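Long-range contact in ribosomal RNA processing protein 6 (Trypanosoma brucei brucei, PDB 4NLC), which probably degrades and trims RNA from the 3' end as an exosome-associated 3'-5' exoribonuclease, its catalytic core being the part described here: residues H100-L111 with A204-P212. The protein carries 1 engineered substitution. Sequence-based numbering, arbitrary orientation.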
ATOM      1  N   HIS A 100      -2.820   6.009  -0.769  1.00 25.68           N
ATOM      2  CA  HIS A 100      -2.905   7.259  -0.023  1.00 25.53           C
ATOM      3  C   HIS A 100      -2.721   6.975   1.471  1.00 29.17           C
ATOM      4  O   HIS A 100      -3.398   6.119   2.023  1.00 27.03           O
ATOM      5  CB  HIS A 100      -4.235   8.016  -0.282  1.00 25.84           C
ATOM      6  CG  HIS A 100      -4.287   9.326   0.464  1.00 29.15           C
ATOM      7  ND1 HIS A 100      -3.593  10.444   0.011  1.00 30.72           N
ATOM      8  CD2 HIS A 100      -4.844   9.617   1.663  1.00 30.24           C
ATOM      9  CE1 HIS A 100      -3.796  11.388   0.919  1.00 30.41           C
ATOM     10  NE2 HIS A 100      -4.543  10.940   1.930  1.00 30.79           N
ATOM     11  N   ASP A 101      -1.867   7.734   2.129  1.00 28.91           N
ATOM     12  CA  ASP A 101      -1.609   7.494   3.539  1.00 30.92           C
ATOM     13  C   ASP A 101      -1.731   8.713   4.430  1.00 33.45           C
ATOM     14  O   ASP A 101      -1.774   8.524   5.637  1.00 34.58           O
ATOM     15  CB  ASP A 101      -0.224   6.815   3.739  1.00 35.08           C
ATOM     16  CG  ASP A 101       0.986   7.546   3.176  1.00 53.61           C
ATOM     17  OD1 ASP A 101       1.077   8.776   3.362  1.00 57.98           O
ATOM     18  OD2 ASP A 101       1.872   6.876   2.608  1.00 61.03           O
ATOM     19  N   PHE A 102      -1.744   9.947   3.887  1.00 28.58           N
ATOM     20  CA  PHE A 102      -1.785  11.143   4.763  1.00 28.11           C
ATOM     21  C   PHE A 102      -3.132  11.380   5.464  1.00 31.73           C
ATOM     22  O   PHE A 102      -3.161  11.516   6.678  1.00 31.24           O
ATOM     23  CB  PHE A 102      -1.341  12.407   4.019  1.00 29.04           C
ATOM     24  CG  PHE A 102      -0.937  13.530   4.947  1.00 30.95           C
ATOM     25  CD1 PHE A 102       0.268  13.485   5.636  1.00 33.99           C
ATOM     26  CD2 PHE A 102      -1.765  14.627   5.139  1.00 32.72           C
ATOM     27  CE1 PHE A 102       0.629  14.514   6.511  1.00 34.68           C
ATOM     28  CE2 PHE A 102      -1.397  15.657   6.006  1.00 35.72           C
ATOM     29  CZ  PHE A 102      -0.205  15.589   6.685  1.00 33.95           C
ATOM     30  N   TYR A 103      -4.234  11.429   4.708  1.00 29.66           N
ATOM     31  CA  TYR A 103      -5.589  11.666   5.232  1.00 29.02           C
ATOM     32  C   TYR A 103      -6.359  10.377   5.434  1.00 31.90           C
ATOM     33  O   TYR A 103      -7.506  10.229   4.995  1.00 32.72           O
ATOM     34  CB  TYR A 103      -6.353  12.660   4.342  1.00 30.22           C
ATOM     35  CG  TYR A 103      -5.696  14.021   4.277  1.00 33.15           C
ATOM     36  CD1 TYR A 103      -5.825  14.928   5.323  1.00 35.39           C
ATOM     37  CD2 TYR A 103      -4.987  14.423   3.144  1.00 33.65           C
ATOM     38  CE1 TYR A 103      -5.246  16.192   5.260  1.00 38.35           C
ATOM     39  CE2 TYR A 103      -4.425  15.697   3.058  1.00 35.27           C
ATOM     40  CZ  TYR A 103      -4.543  16.572   4.128  1.00 44.51           C
ATOM     41  OH  TYR A 103      -3.982  17.826   4.075  1.00 42.97           O
ATOM     42  N   SER A 104      -5.704   9.431   6.112  1.00 27.30           N
ATOM     43  CA  SER A 104      -6.211   8.113   6.448  1.00 25.31           C
ATOM     44  C   SER A 104      -5.284   7.499   7.491  1.00 30.11           C
ATOM     45  O   SER A 104      -4.045   7.578   7.357  1.00 27.68           O
ATOM     46  CB  SER A 104      -6.277   7.221   5.212  1.00 26.25           C
ATOM     47  OG  SER A 104      -6.701   5.921   5.574  1.00 29.17           O
ATOM     48  N   TYR A 105      -5.889   6.878   8.531  1.00 26.98           N
ATOM     49  CA  TYR A 105      -5.104   6.232   9.586  1.00 26.01           C
ATOM     50  C   TYR A 105      -4.313   5.037   9.069  1.00 29.53           C
ATOM     51  O   TYR A 105      -3.095   5.023   9.185  1.00 29.69           O
ATOM     52  CB  TYR A 105      -5.966   5.841  10.786  1.00 26.55           C
ATOM     53  CG  TYR A 105      -5.104   5.364  11.923  1.00 29.14           C
ATOM     54  CD1 TYR A 105      -4.370   6.266  12.694  1.00 31.75           C
ATOM     55  CD2 TYR A 105      -4.952   4.004  12.186  1.00 28.67           C
ATOM     56  CE1 TYR A 105      -3.510   5.826  13.699  1.00 33.37           C
ATOM     57  CE2 TYR A 105      -4.102   3.555  13.197  1.00 30.21           C
ATOM     58  CZ  TYR A 105      -3.389   4.468  13.953  1.00 40.03           C
ATOM     59  OH  TYR A 105      -2.571   4.017  14.959  1.00 46.11           O
ATOM     60  N   GLN A 106      -4.998   4.048   8.494  1.00 25.98           N
ATOM     61  CA  GLN A 106      -4.343   2.859   7.960  1.00 25.70           C
ATOM     62  C   GLN A 106      -3.892   3.085   6.536  1.00 28.74           C
ATOM     63  O   GLN A 106      -3.019   2.371   6.049  1.00 27.45           O
ATOM     64  CB  GLN A 106      -5.285   1.638   8.010  1.00 27.06           C
ATOM     65  CG  GLN A 106      -5.683   1.195   9.429  1.00 28.21           C
ATOM     66  CD  GLN A 106      -6.643   0.032   9.392  1.00 41.54           C
ATOM     67  OE1 GLN A 106      -6.362  -1.033   8.832  1.00 30.11           O
ATOM     68  NE2 GLN A 106      -7.833   0.243   9.912  1.00 37.17           N
ATOM     69  N   GLY A 107      -4.500   4.060   5.869  1.00 26.51           N
ATOM     70  CA  GLY A 107      -4.213   4.316   4.466  1.00 25.26           C
ATOM     71  C   GLY A 107      -5.157   3.501   3.607  1.00 28.09           C
ATOM     72  O   GLY A 107      -5.897   2.649   4.117  1.00 25.87           O
ATOM     73  N   PHE A 108      -5.182   3.786   2.303  1.00 24.62           N
ATOM     74  CA  PHE A 108      -6.044   3.042   1.393  1.00 23.18           C
ATOM     75  C   PHE A 108      -5.527   3.050  -0.030  1.00 25.86           C
ATOM     76  O   PHE A 108      -4.965   4.041  -0.486  1.00 25.34           O
ATOM     77  CB  PHE A 108      -7.534   3.501   1.467  1.00 24.44           C
ATOM     78  CG  PHE A 108      -7.797   4.973   1.232  1.00 25.55           C
ATOM     79  CD1 PHE A 108      -7.865   5.487  -0.056  1.00 26.44           C
ATOM     80  CD2 PHE A 108      -8.016   5.839   2.303  1.00 27.62           C
ATOM     81  CE1 PHE A 108      -8.114   6.851  -0.271  1.00 27.95           C
ATOM     82  CE2 PHE A 108      -8.238   7.202   2.092  1.00 29.54           C
ATOM     83  CZ  PHE A 108      -8.306   7.698   0.806  1.00 27.64           C
ATOM     84  N   THR A 109      -5.806   1.973  -0.759  1.00 23.61           N
ATOM     85  CA  THR A 109      -5.447   1.883  -2.168  1.00 22.82           C
ATOM     86  C   THR A 109      -6.360   2.792  -2.995  1.00 26.09           C
ATOM     87  O   THR A 109      -7.586   2.742  -2.857  1.00 24.94           O
ATOM     88  CB  THR A 109      -5.491   0.439  -2.634  1.00 23.39           C
ATOM     89  OG1 THR A 109      -4.745  -0.341  -1.699  1.00 25.31           O
ATOM     90  CG2 THR A 109      -4.907   0.272  -4.042  1.00 18.79           C
ATOM     91  N   CYS A 110      -5.752   3.571  -3.883  1.00 23.12           N
ATOM     92  CA  CYS A 110      -6.450   4.512  -4.761  1.00 23.38           C
ATOM     93  C   CYS A 110      -6.691   4.032  -6.194  1.00 26.97           C
ATOM     94  O   CYS A 110      -7.688   4.413  -6.814  1.00 27.22           O
ATOM     95  CB  CYS A 110      -5.703   5.832  -4.772  1.00 23.65           C
ATOM     96  SG  CYS A 110      -5.815   6.721  -3.213  1.00 28.39           S
ATOM     97  N   LEU A 111      -5.749   3.264  -6.731  1.00 22.55           N
ATOM     98  CA  LEU A 111      -5.754   2.854  -8.124  1.00 22.82           C
ATOM     99  C   LEU A 111      -5.016   1.559  -8.274  1.00 28.29           C
ATOM    100  O   LEU A 111      -4.098   1.279  -7.505  1.00 28.09           O
ATOM    101  CB  LEU A 111      -4.994   3.935  -8.897  1.00 23.10           C
ATOM    102  CG  LEU A 111      -5.428   4.291 -10.301  1.00 27.95           C
ATOM    103  CD1 LEU A 111      -6.847   4.882 -10.325  1.00 27.09           C
ATOM    104  CD2 LEU A 111      -4.412   5.258 -10.927  1.00 30.90           C
ATOM    105  N   ALA A 204       2.310  11.999  -5.567  1.00 43.46           N
ATOM    106  CA  ALA A 204       1.067  12.722  -5.888  1.00 41.63           C
ATOM    107  C   ALA A 204      -0.146  12.284  -5.011  1.00 39.84           C
ATOM    108  O   ALA A 204      -0.054  11.310  -4.254  1.00 38.04           O
ATOM    109  CB  ALA A 204       0.733  12.552  -7.365  1.00 41.94           C
ATOM    110  N   ASP A 205      -1.256  13.047  -5.087  1.00 33.06           N
ATOM    111  CA  ASP A 205      -2.482  12.726  -4.373  1.00 31.13           C
ATOM    112  C   ASP A 205      -3.336  11.860  -5.319  1.00 32.92           C
ATOM    113  O   ASP A 205      -3.960  12.364  -6.270  1.00 30.81           O
ATOM    114  CB  ASP A 205      -3.228  13.994  -3.934  1.00 32.80           C
ATOM    115  CG  ASP A 205      -4.354  13.739  -2.936  1.00 36.98           C
ATOM    116  OD1 ASP A 205      -4.731  12.560  -2.747  1.00 36.32           O
ATOM    117  OD2 ASP A 205      -4.820  14.713  -2.306  1.00 38.15           O
ATOM    118  N   TRP A 206      -3.339  10.545  -5.062  1.00 28.30           N
ATOM    119  CA  TRP A 206      -4.047   9.589  -5.915  1.00 27.83           C
ATOM    120  C   TRP A 206      -5.544   9.483  -5.592  1.00 32.88           C
ATOM    121  O   TRP A 206      -6.257   8.738  -6.254  1.00 32.04           O
ATOM    122  CB  TRP A 206      -3.344   8.237  -5.907  1.00 25.55           C
ATOM    123  CG  TRP A 206      -2.050   8.298  -6.641  1.00 26.86           C
ATOM    124  CD1 TRP A 206      -0.803   8.451  -6.103  1.00 29.86           C
ATOM    125  CD2 TRP A 206      -1.881   8.313  -8.067  1.00 26.90           C
ATOM    126  NE1 TRP A 206       0.140   8.535  -7.111  1.00 29.67           N
ATOM    127  CE2 TRP A 206      -0.497   8.473  -8.325  1.00 31.01           C
ATOM    128  CE3 TRP A 206      -2.769   8.199  -9.155  1.00 27.80           C
ATOM    129  CZ2 TRP A 206       0.024   8.484  -9.623  1.00 30.31           C
ATOM    130  CZ3 TRP A 206      -2.255   8.265 -10.441  1.00 29.47           C
ATOM    131  CH2 TRP A 206      -0.874   8.388 -10.665  1.00 30.31           C
ATOM    132  N   ARG A 207      -6.031  10.304  -4.653  1.00 30.54           N
ATOM    133  CA  ARG A 207      -7.454  10.363  -4.331  1.00 30.50           C
ATOM    134  C   ARG A 207      -8.187  11.269  -5.319  1.00 34.10           C
ATOM    135  O   ARG A 207      -9.413  11.243  -5.347  1.00 33.93           O
ATOM    136  CB  ARG A 207      -7.652  10.996  -2.949  1.00 31.27           C
ATOM    137  CG  ARG A 207      -7.012  10.244  -1.800  1.00 33.96           C
ATOM    138  CD  ARG A 207      -7.303  10.988  -0.520  1.00 32.08           C
ATOM    139  NE  ARG A 207      -6.704  12.318  -0.538  1.00 30.33           N
ATOM    140  CZ  ARG A 207      -7.072  13.300   0.266  1.00 40.56           C
ATOM    141  NH1 ARG A 207      -8.055  13.117   1.137  1.00 33.11           N
ATOM    142  NH2 ARG A 207      -6.475  14.476   0.198  1.00 29.66           N
ATOM    143  N   VAL A 208      -7.466  12.136  -6.058  1.00 31.30           N
ATOM    144  CA  VAL A 208      -8.129  13.121  -6.918  1.00 32.34           C
ATOM    145  C   VAL A 208      -8.834  12.477  -8.105  1.00 34.59           C
ATOM    146  O   VAL A 208      -8.345  11.516  -8.707  1.00 32.84           O
ATOM    147  CB  VAL A 208      -7.252  14.334  -7.353  1.00 38.60           C
ATOM    148  CG1 VAL A 208      -6.688  15.070  -6.132  1.00 39.01           C
ATOM    149  CG2 VAL A 208      -6.135  13.930  -8.316  1.00 38.80           C
ATOM    150  N   ARG A 209     -10.024  12.995  -8.384  1.00 32.00           N
ATOM    151  CA  ARG A 209     -10.858  12.594  -9.506  1.00 31.70           C
ATOM    152  C   ARG A 209     -11.415  13.874 -10.139  1.00 36.00           C
ATOM    153  O   ARG A 209     -11.900  14.747  -9.421  1.00 35.84           O
ATOM    154  CB  ARG A 209     -11.988  11.618  -9.084  1.00 29.63           C
ATOM    155  CG  ARG A 209     -11.518  10.280  -8.480  1.00 28.59           C
ATOM    156  CD  ARG A 209     -10.765   9.398  -9.491  1.00 28.72           C
ATOM    157  NE  ARG A 209     -10.369   8.121  -8.895  1.00 29.97           N
ATOM    158  CZ  ARG A 209      -9.196   7.853  -8.333  1.00 36.51           C
ATOM    159  NH1 ARG A 209      -8.248   8.778  -8.282  1.00 34.55           N
ATOM    160  NH2 ARG A 209      -8.962   6.657  -7.818  1.00 28.36           N
ATOM    161  N   PRO A 210     -11.331  14.036 -11.473  1.00 32.99           N
ATOM    162  CA  PRO A 210     -10.751  13.103 -12.454  1.00 32.21           C
ATOM    163  C   PRO A 210      -9.243  13.000 -12.319  1.00 35.56           C
ATOM    164  O   PRO A 210      -8.600  13.891 -11.755  1.00 34.37           O
ATOM    165  CB  PRO A 210     -11.143  13.734 -13.799  1.00 34.21           C
ATOM    166  CG  PRO A 210     -11.254  15.208 -13.503  1.00 39.04           C
ATOM    167  CD  PRO A 210     -11.857  15.253 -12.130  1.00 34.69           C
ATOM    168  N   ILE A 211      -8.674  11.905 -12.821  1.00 32.18           N
ATOM    169  CA  ILE A 211      -7.221  11.778 -12.799  1.00 31.61           C
ATOM    170  C   ILE A 211      -6.725  12.587 -14.015  1.00 36.08           C
ATOM    171  O   ILE A 211      -7.264  12.399 -15.098  1.00 36.01           O
ATOM    172  CB  ILE A 211      -6.747  10.302 -12.773  1.00 33.23           C
ATOM    173  CG1 ILE A 211      -7.299   9.592 -11.524  1.00 32.66           C
ATOM    174  CG2 ILE A 211      -5.209  10.208 -12.794  1.00 32.08           C
ATOM    175  CD1 ILE A 211      -7.496   8.151 -11.696  1.00 35.06           C
ATOM    176  N   PRO A 212      -5.792  13.554 -13.853  1.00 33.60           N
ATOM    177  CA  PRO A 212      -5.323  14.313 -15.023  1.00 33.39           C
ATOM    178  C   PRO A 212      -4.470  13.428 -15.928  1.00 35.68           C
ATOM    179  O   PRO A 212      -3.833  12.489 -15.445  1.00 34.96           O
ATOM    180  CB  PRO A 212      -4.500  15.454 -14.408  1.00 35.92           C
ATOM    181  CG  PRO A 212      -4.598  15.305 -12.915  1.00 39.91           C
ATOM    182  CD  PRO A 212      -5.026  13.917 -12.641  1.00 34.93           C
TER
HETATM  183  O   HOH W   1      -2.168   9.509  -2.738  1.00 27.92           O
HETATM  184  O   HOH W   2      -8.745  10.826   2.629  1.00 25.14           O
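D205 OD1, 3.7 Å from H100 ND1, is gripped by two donors of R207. The backbone N of R207 reaches it from above the carboxylate plane and closes an Asx turn, while R207 NE comes in along the syn lone pair, 3.0 Å from D205 OD1. NH2 meets OD2, also on its syn lone pair, so R207 grips the carboxylate side-on with two nitrogens, a bidentate salt bridge that fixes the guanidinium's rotation. A bend at chi3 (-63°) folds the arginine, and its flat end lies on the H100 imidazole, planes 15° apart. R207 CD sits over the ring centre, 3.5 Å from the H100 centroid, as a CH-pi contact. Histidine suits this place because it pairs a flat face with two ring nitrogens: NE2 accepts from Y103 N, tilted from the ring plane, and ND1 shares a water at the ring edge with A204 O and W206 N. Y103 brings CD2 over the guanidinium face that also meets H100, 3.3 Å from R207 NH2. F108 CZ touches the arginine's aliphatic part.

Farther along the strand, C110 CB lies 3.6 Å from W206 CB in an apolar contact, its slim side chain letting SG fit against the W206-R207 backbone. L111 sends its two methyls apart: CD2 goes to the indole at W206 CZ3, while L111 CD1 meets I211 CD1 tip to tip at 3.6 Å. The bend of R209 at chi2 (-66°) turns its guanidinium back: NH1 bonds W206 O and V208 O, NH2 bonds C110 O weakly, and NE pairs with D124. C110 and L111 face E98 in a classic beta bulge. The loop before helix 213-224 is thus seated against antiparallel strands 92-100 and 108-115 and the loop joining them, in the mixed sheet of the RNase H-like 3'-5' exonuclease domain.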